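Long-range contact in COMPASS component SPP1 (PDB 6J2P), which recognises the methylated tail of histone H3 through its PHD finger, as a subunit of the Set1C/COMPASS methyltransferase complex: residues 62-73 / 87-95. Numbering follows the deposited sequence.
With ZN (zinc ion), chain I.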
ATOM      1  N   ASP A  62      -1.995   5.134   3.401  1.00 66.52           N
ATOM      2  CA  ASP A  62      -0.668   5.730   3.318  1.00 71.68           C
ATOM      3  C   ASP A  62       0.331   5.053   4.250  1.00 66.11           C
ATOM      4  O   ASP A  62       1.346   5.658   4.609  1.00 63.34           O
ATOM      5  CB  ASP A  62      -0.746   7.229   3.608  1.00 85.90           C
ATOM      6  CG  ASP A  62      -1.867   7.915   2.839  1.00 97.41           C
ATOM      7  OD1 ASP A  62      -1.819   7.914   1.590  1.00 97.43           O
ATOM      8  OD2 ASP A  62      -2.795   8.452   3.485  1.00 87.90           O
ATOM      9  N   LEU A  63       0.068   3.808   4.641  1.00 61.15           N
ATOM     10  CA  LEU A  63       0.955   3.053   5.514  1.00 56.80           C
ATOM     11  C   LEU A  63       1.766   2.003   4.765  1.00 57.09           C
ATOM     12  O   LEU A  63       2.365   1.128   5.399  1.00 51.11           O
ATOM     13  CB  LEU A  63       0.149   2.392   6.634  1.00 52.42           C
ATOM     14  CG  LEU A  63      -0.377   3.370   7.685  1.00 55.81           C
ATOM     15  CD1 LEU A  63      -1.220   2.659   8.736  1.00 48.42           C
ATOM     16  CD2 LEU A  63       0.784   4.113   8.328  1.00 54.75           C
ATOM     17  N   VAL A  64       1.799   2.071   3.438  1.00 57.79           N
ATOM     18  CA  VAL A  64       2.532   1.123   2.607  1.00 56.37           C
ATOM     19  C   VAL A  64       3.755   1.834   2.047  1.00 56.71           C
ATOM     20  O   VAL A  64       3.630   2.882   1.400  1.00 55.18           O
ATOM     21  CB  VAL A  64       1.655   0.565   1.476  1.00 51.77           C
ATOM     22  CG1 VAL A  64       2.508  -0.193   0.470  1.00 51.22           C
ATOM     23  CG2 VAL A  64       0.566  -0.326   2.038  1.00 44.47           C
ATOM     24  N   PHE A  65       4.938   1.269   2.294  1.00 58.77           N
ATOM     25  CA  PHE A  65       6.154   1.827   1.711  1.00 62.78           C
ATOM     26  C   PHE A  65       6.373   1.306   0.295  1.00 58.87           C
ATOM     27  O   PHE A  65       6.605   2.086  -0.634  1.00 66.87           O
ATOM     28  CB  PHE A  65       7.363   1.509   2.594  1.00 61.69           C
ATOM     29  CG  PHE A  65       8.653   2.090   2.084  1.00 66.55           C
ATOM     30  CD1 PHE A  65       8.876   3.458   2.119  1.00 70.77           C
ATOM     31  CD2 PHE A  65       9.641   1.269   1.562  1.00 58.98           C
ATOM     32  CE1 PHE A  65      10.060   3.994   1.649  1.00 79.18           C
ATOM     33  CE2 PHE A  65      10.826   1.800   1.090  1.00 63.17           C
ATOM     34  CZ  PHE A  65      11.037   3.165   1.133  1.00 73.87           C
ATOM     35  N   SER A  66       6.303  -0.012   0.117  1.00 55.51           N
ATOM     36  CA  SER A  66       6.422  -0.627  -1.199  1.00 52.58           C
ATOM     37  C   SER A  66       5.565  -1.882  -1.216  1.00 47.01           C
ATOM     38  O   SER A  66       5.672  -2.720  -0.315  1.00 46.30           O
ATOM     39  CB  SER A  66       7.880  -0.964  -1.532  1.00 49.62           C
ATOM     40  OG  SER A  66       8.473  -1.740  -0.506  1.00 66.48           O
ATOM     41  N   PHE A  67       4.719  -2.005  -2.229  1.00 41.18           N
ATOM     42  CA  PHE A  67       3.789  -3.118  -2.330  1.00 43.81           C
ATOM     43  C   PHE A  67       4.264  -4.114  -3.380  1.00 47.33           C
ATOM     44  O   PHE A  67       4.793  -3.730  -4.427  1.00 36.96           O
ATOM     45  CB  PHE A  67       2.383  -2.624  -2.676  1.00 45.46           C
ATOM     46  CG  PHE A  67       1.414  -3.727  -2.987  1.00 43.13           C
ATOM     47  CD1 PHE A  67       0.873  -4.500  -1.974  1.00 40.40           C
ATOM     48  CD2 PHE A  67       1.047  -3.992  -4.296  1.00 41.86           C
ATOM     49  CE1 PHE A  67      -0.020  -5.520  -2.259  1.00 36.43           C
ATOM     50  CE2 PHE A  67       0.158  -5.009  -4.588  1.00 47.35           C
ATOM     51  CZ  PHE A  67      -0.375  -5.774  -3.568  1.00 36.64           C
ATOM     52  N   TYR A  68       4.069  -5.397  -3.086  1.00 43.92           N
ATOM     53  CA  TYR A  68       4.382  -6.476  -4.014  1.00 44.91           C
ATOM     54  C   TYR A  68       3.201  -7.432  -4.048  1.00 45.37           C
ATOM     55  O   TYR A  68       2.814  -7.983  -3.011  1.00 44.03           O
ATOM     56  CB  TYR A  68       5.668  -7.201  -3.606  1.00 46.97           C
ATOM     57  CG  TYR A  68       6.918  -6.408  -3.912  1.00 51.53           C
ATOM     58  CD1 TYR A  68       7.384  -6.289  -5.215  1.00 51.09           C
ATOM     59  CD2 TYR A  68       7.626  -5.769  -2.901  1.00 52.61           C
ATOM     60  CE1 TYR A  68       8.524  -5.561  -5.504  1.00 46.87           C
ATOM     61  CE2 TYR A  68       8.767  -5.039  -3.181  1.00 61.60           C
ATOM     62  CZ  TYR A  68       9.211  -4.939  -4.484  1.00 58.55           C
ATOM     63  OH  TYR A  68      10.345  -4.214  -4.773  1.00 64.75           O
ATOM     64  N   CYS A  69       2.627  -7.618  -5.238  1.00 46.94           N
ATOM     65  CA  CYS A  69       1.430  -8.429  -5.384  1.00 52.49           C
ATOM     66  C   CYS A  69       1.731  -9.889  -5.041  1.00 48.41           C
ATOM     67  O   CYS A  69       2.893 -10.300  -5.009  1.00 46.71           O
ATOM     68  CB  CYS A  69       0.889  -8.308  -6.807  1.00 43.71           C
ATOM     69  SG  CYS A  69       1.804  -9.212  -8.070  1.00 39.11           S
ATOM     70  N   PRO A  70       0.695 -10.688  -4.759  1.00 50.93           N
ATOM     71  CA  PRO A  70       0.939 -12.098  -4.411  1.00 57.34           C
ATOM     72  C   PRO A  70       1.692 -12.869  -5.479  1.00 52.55           C
ATOM     73  O   PRO A  70       2.459 -13.782  -5.147  1.00 54.60           O
ATOM     74  CB  PRO A  70      -0.475 -12.660  -4.202  1.00 51.80           C
ATOM     75  CG  PRO A  70      -1.396 -11.664  -4.844  1.00 49.45           C
ATOM     76  CD  PRO A  70      -0.732 -10.344  -4.642  1.00 41.75           C
ATOM     77  N   TYR A  71       1.503 -12.531  -6.754  1.00 49.11           N
ATOM     78  CA  TYR A  71       2.191 -13.245  -7.820  1.00 56.01           C
ATOM     79  C   TYR A  71       3.651 -12.828  -7.958  1.00 56.41           C
ATOM     80  O   TYR A  71       4.456 -13.605  -8.483  1.00 61.34           O
ATOM     81  CB  TYR A  71       1.455 -13.042  -9.144  1.00 54.92           C
ATOM     82  CG  TYR A  71       0.107 -13.724  -9.200  1.00 60.68           C
ATOM     83  CD1 TYR A  71      -0.051 -15.028  -8.745  1.00 58.53           C
ATOM     84  CD2 TYR A  71      -1.009 -13.063  -9.702  1.00 57.60           C
ATOM     85  CE1 TYR A  71      -1.281 -15.655  -8.790  1.00 65.39           C
ATOM     86  CE2 TYR A  71      -2.243 -13.682  -9.751  1.00 60.16           C
ATOM     87  CZ  TYR A  71      -2.373 -14.978  -9.293  1.00 70.76           C
ATOM     88  OH  TYR A  71      -3.600 -15.603  -9.339  1.00 86.82           O
ATOM     89  N   CYS A  72       4.010 -11.627  -7.502  1.00 51.01           N
ATOM     90  CA  CYS A  72       5.410 -11.218  -7.513  1.00 49.02           C
ATOM     91  C   CYS A  72       6.163 -11.751  -6.303  1.00 51.68           C
ATOM     92  O   CYS A  72       7.353 -12.069  -6.409  1.00 58.41           O
ATOM     93  CB  CYS A  72       5.513  -9.694  -7.573  1.00 44.97           C
ATOM     94  SG  CYS A  72       5.245  -9.007  -9.229  1.00 50.06           S
ATOM     95  N   GLN A  73       5.494 -11.855  -5.153  1.00 49.96           N
ATOM     96  CA  GLN A  73       6.118 -12.452  -3.978  1.00 52.98           C
ATOM     97  C   GLN A  73       6.334 -13.949  -4.147  1.00 52.24           C
ATOM     98  O   GLN A  73       7.156 -14.529  -3.429  1.00 57.25           O
ATOM     99  CB  GLN A  73       5.268 -12.181  -2.736  1.00 48.11           C
ATOM    100  CG  GLN A  73       4.973 -10.710  -2.502  1.00 57.77           C
ATOM    101  CD  GLN A  73       4.222 -10.465  -1.208  1.00 66.10           C
ATOM    102  OE1 GLN A  73       3.730 -11.401  -0.577  1.00 79.44           O
ATOM    103  NE2 GLN A  73       4.133  -9.201  -0.802  1.00 66.83           N
ATOM    104  N   LEU A  87      13.035 -13.178  -2.872  1.00 63.77           N
ATOM    105  CA  LEU A  87      11.719 -12.772  -3.342  1.00 65.47           C
ATOM    106  C   LEU A  87      11.264 -11.496  -2.648  1.00 62.20           C
ATOM    107  O   LEU A  87      11.428 -11.358  -1.430  1.00 54.40           O
ATOM    108  CB  LEU A  87      10.692 -13.876  -3.088  1.00 67.14           C
ATOM    109  CG  LEU A  87      10.961 -15.177  -3.841  1.00 65.54           C
ATOM    110  CD1 LEU A  87       9.954 -16.244  -3.444  1.00 64.08           C
ATOM    111  CD2 LEU A  87      10.937 -14.925  -5.342  1.00 55.34           C
ATOM    112  N   PRO A  88      10.682 -10.559  -3.392  1.00 68.30           N
ATOM    113  CA  PRO A  88      10.266  -9.293  -2.782  1.00 59.35           C
ATOM    114  C   PRO A  88       9.077  -9.488  -1.860  1.00 58.63           C
ATOM    115  O   PRO A  88       8.226 -10.354  -2.075  1.00 63.03           O
ATOM    116  CB  PRO A  88       9.898  -8.426  -3.989  1.00 56.54           C
ATOM    117  CG  PRO A  88       9.467  -9.414  -5.027  1.00 57.78           C
ATOM    118  CD  PRO A  88      10.334 -10.630  -4.822  1.00 69.53           C
ATOM    119  N   LYS A  89       9.028  -8.663  -0.817  1.00 54.93           N
ATOM    120  CA  LYS A  89       7.969  -8.712   0.180  1.00 51.31           C
ATOM    121  C   LYS A  89       7.434  -7.308   0.414  1.00 54.03           C
ATOM    122  O   LYS A  89       8.188  -6.331   0.360  1.00 57.39           O
ATOM    123  CB  LYS A  89       8.478  -9.311   1.498  1.00 49.55           C
ATOM    124  CG  LYS A  89       7.381  -9.721   2.463  1.00 50.85           C
ATOM    125  CD  LYS A  89       7.945 -10.540   3.615  1.00 62.52           C
ATOM    126  CE  LYS A  89       9.056  -9.794   4.339  1.00 66.37           C
ATOM    127  NZ  LYS A  89       9.593 -10.569   5.489  1.00 73.52           N
ATOM    128  N   THR A  90       6.131  -7.211   0.667  1.00 49.97           N
ATOM    129  CA  THR A  90       5.516  -5.915   0.918  1.00 47.43           C
ATOM    130  C   THR A  90       6.022  -5.336   2.234  1.00 43.55           C
ATOM    131  O   THR A  90       5.977  -5.997   3.276  1.00 40.87           O
ATOM    132  CB  THR A  90       3.994  -6.040   0.948  1.00 43.44           C
ATOM    133  OG1 THR A  90       3.513  -6.356  -0.364  1.00 44.33           O
ATOM    134  CG2 THR A  90       3.366  -4.735   1.411  1.00 43.22           C
ATOM    135  N   LEU A  91       6.512  -4.101   2.181  1.00 48.25           N
ATOM    136  CA  LEU A  91       6.994  -3.397   3.360  1.00 52.59           C
ATOM    137  C   LEU A  91       5.959  -2.375   3.813  1.00 48.84           C
ATOM    138  O   LEU A  91       5.386  -1.649   2.995  1.00 50.05           O
ATOM    139  CB  LEU A  91       8.326  -2.700   3.072  1.00 56.55           C
ATOM    140  CG  LEU A  91       9.502  -3.608   2.710  1.00 56.00           C
ATOM    141  CD1 LEU A  91      10.665  -2.790   2.171  1.00 54.07           C
ATOM    142  CD2 LEU A  91       9.930  -4.430   3.914  1.00 50.78           C
ATOM    143  N   TRP A  92       5.729  -2.320   5.121  1.00 45.97           N
ATOM    144  CA  TRP A  92       4.743  -1.426   5.709  1.00 47.98           C
ATOM    145  C   TRP A  92       5.431  -0.319   6.497  1.00 50.02           C
ATOM    146  O   TRP A  92       6.426  -0.558   7.187  1.00 41.88           O
ATOM    147  CB  TRP A  92       3.786  -2.197   6.620  1.00 49.31           C
ATOM    148  CG  TRP A  92       2.963  -3.203   5.884  1.00 58.16           C
ATOM    149  CD1 TRP A  92       3.325  -4.477   5.556  1.00 55.46           C
ATOM    150  CD2 TRP A  92       1.635  -3.021   5.379  1.00 57.89           C
ATOM    151  NE1 TRP A  92       2.305  -5.100   4.878  1.00 53.34           N
ATOM    152  CE2 TRP A  92       1.256  -4.227   4.756  1.00 59.18           C
ATOM    153  CE3 TRP A  92       0.731  -1.954   5.392  1.00 50.07           C
ATOM    154  CZ2 TRP A  92       0.013  -4.396   4.151  1.00 57.35           C
ATOM    155  CZ3 TRP A  92      -0.504  -2.126   4.795  1.00 54.78           C
ATOM    156  CH2 TRP A  92      -0.852  -3.337   4.182  1.00 56.99           C
ATOM    157  N   LYS A  93       4.891   0.894   6.391  1.00 55.99           N
ATOM    158  CA  LYS A  93       5.407   2.021   7.151  1.00 44.46           C
ATOM    159  C   LYS A  93       5.013   1.898   8.623  1.00 41.26           C
ATOM    160  O   LYS A  93       4.228   1.034   9.021  1.00 42.53           O
ATOM    161  CB  LYS A  93       4.896   3.339   6.569  1.00 44.27           C
ATOM    162  CG  LYS A  93       5.375   3.614   5.151  1.00 50.20           C
ATOM    163  CD  LYS A  93       4.917   4.976   4.664  1.00 45.22           C
ATOM    164  CE  LYS A  93       5.419   5.259   3.260  1.00 54.48           C
ATOM    165  NZ  LYS A  93       4.968   6.594   2.776  1.00 60.54           N
ATOM    166  N   ARG A  94       5.580   2.782   9.440  1.00 56.94           N
ATOM    167  CA  ARG A  94       5.310   2.816  10.872  1.00 60.28           C
ATOM    168  C   ARG A  94       4.236   3.863  11.144  1.00 56.47           C
ATOM    169  O   ARG A  94       4.455   5.057  10.913  1.00 59.56           O
ATOM    170  CB  ARG A  94       6.587   3.123  11.656  1.00 60.39           C
ATOM    171  CG  ARG A  94       6.485   2.906  13.164  1.00 69.86           C
ATOM    172  CD  ARG A  94       7.828   3.157  13.830  1.00 85.31           C
ATOM    173  NE  ARG A  94       8.303   4.511  13.561  1.00 83.73           N
ATOM    174  CZ  ARG A  94       9.412   4.798  12.887  1.00 82.69           C
ATOM    175  NH1 ARG A  94      10.171   3.823  12.405  1.00 84.52           N
ATOM    176  NH2 ARG A  94       9.761   6.063  12.690  1.00 73.49           N
ATOM    177  N   LYS A  95       3.081   3.416  11.633  1.00 53.83           N
ATOM    178  CA  LYS A  95       1.935   4.294  11.820  1.00 58.81           C
ATOM    179  C   LYS A  95       2.117   5.171  13.054  1.00 54.96           C
ATOM    180  O   LYS A  95       2.684   4.739  14.062  1.00 40.84           O
ATOM    181  CB  LYS A  95       0.657   3.458  11.934  1.00 56.71           C
ATOM    182  CG  LYS A  95      -0.564   4.166  12.501  1.00 48.79           C
ATOM    183  CD  LYS A  95      -1.440   3.177  13.264  1.00 45.34           C
ATOM    184  CE  LYS A  95      -2.230   3.855  14.368  1.00 55.68           C
ATOM    185  NZ  LYS A  95      -1.552   3.770  15.687  1.00 60.44           N
TER
HETATM  186 ZN    ZN I 201       3.339  -7.621  -9.318  1.00 52.15          ZN
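Pro-88 lies over one face of the Tyr-68 ring. Pro-88 CB sits 3.3 Å from the centroid of the Tyr-68 ring, 4° off its normal, a CH-pi contact. Lys-89 O meets the edge of the same ring, near its plane. Within 87-95 itself, Thr-90 CG2 lies over one face of the Trp-92 indole, offset toward the rim. The Val-64 side chain runs obliquely to the indole, and Val-64 CG2 meets Trp-92 CZ3 at 3.5 Å. Leu-91 CD1 and Lys-93 CE reach the edge of the Phe-65 ring.

The backbones pair as antiparallel strands. Lys-93 N bonds to Leu-63 O at 2.7 Å. A classic beta bulge follows: Phe-65 and Ser-66 both face Leu-91. Phe-65 N gives Leu-91 O a bond of 3.0 Å; that from Ser-66 N is weak. Leu-91 N returns a bond to Ser-66 O. Next, Tyr-68 N donates to Thr-90 OG1 at 2.9 Å, with an N-H...O angle of 162°. With OG1 beside its own backbone N (chi1 -68°), Thr-90 turns the hydroxyl to Tyr-68 N and CG2 to the Trp-92 ring. Were Tyr-68 replaced by an alanine, Pro-88 would probably lose its aromatic partner and a gap would open beside it.

The pairing joins the PHD finger to the unconventional C3H-type zinc finger region. Cys-69 and Cys-72, with Cys-42 and Cys-45, bind a zinc ion of the PHD finger. Val-64 also forms backbone hydrogen bonds with the bound histone peptide. Phe-67 points away from 87-95 and packs on Phe-49 of strand 48-50 and Leu-54 of helix 51-54.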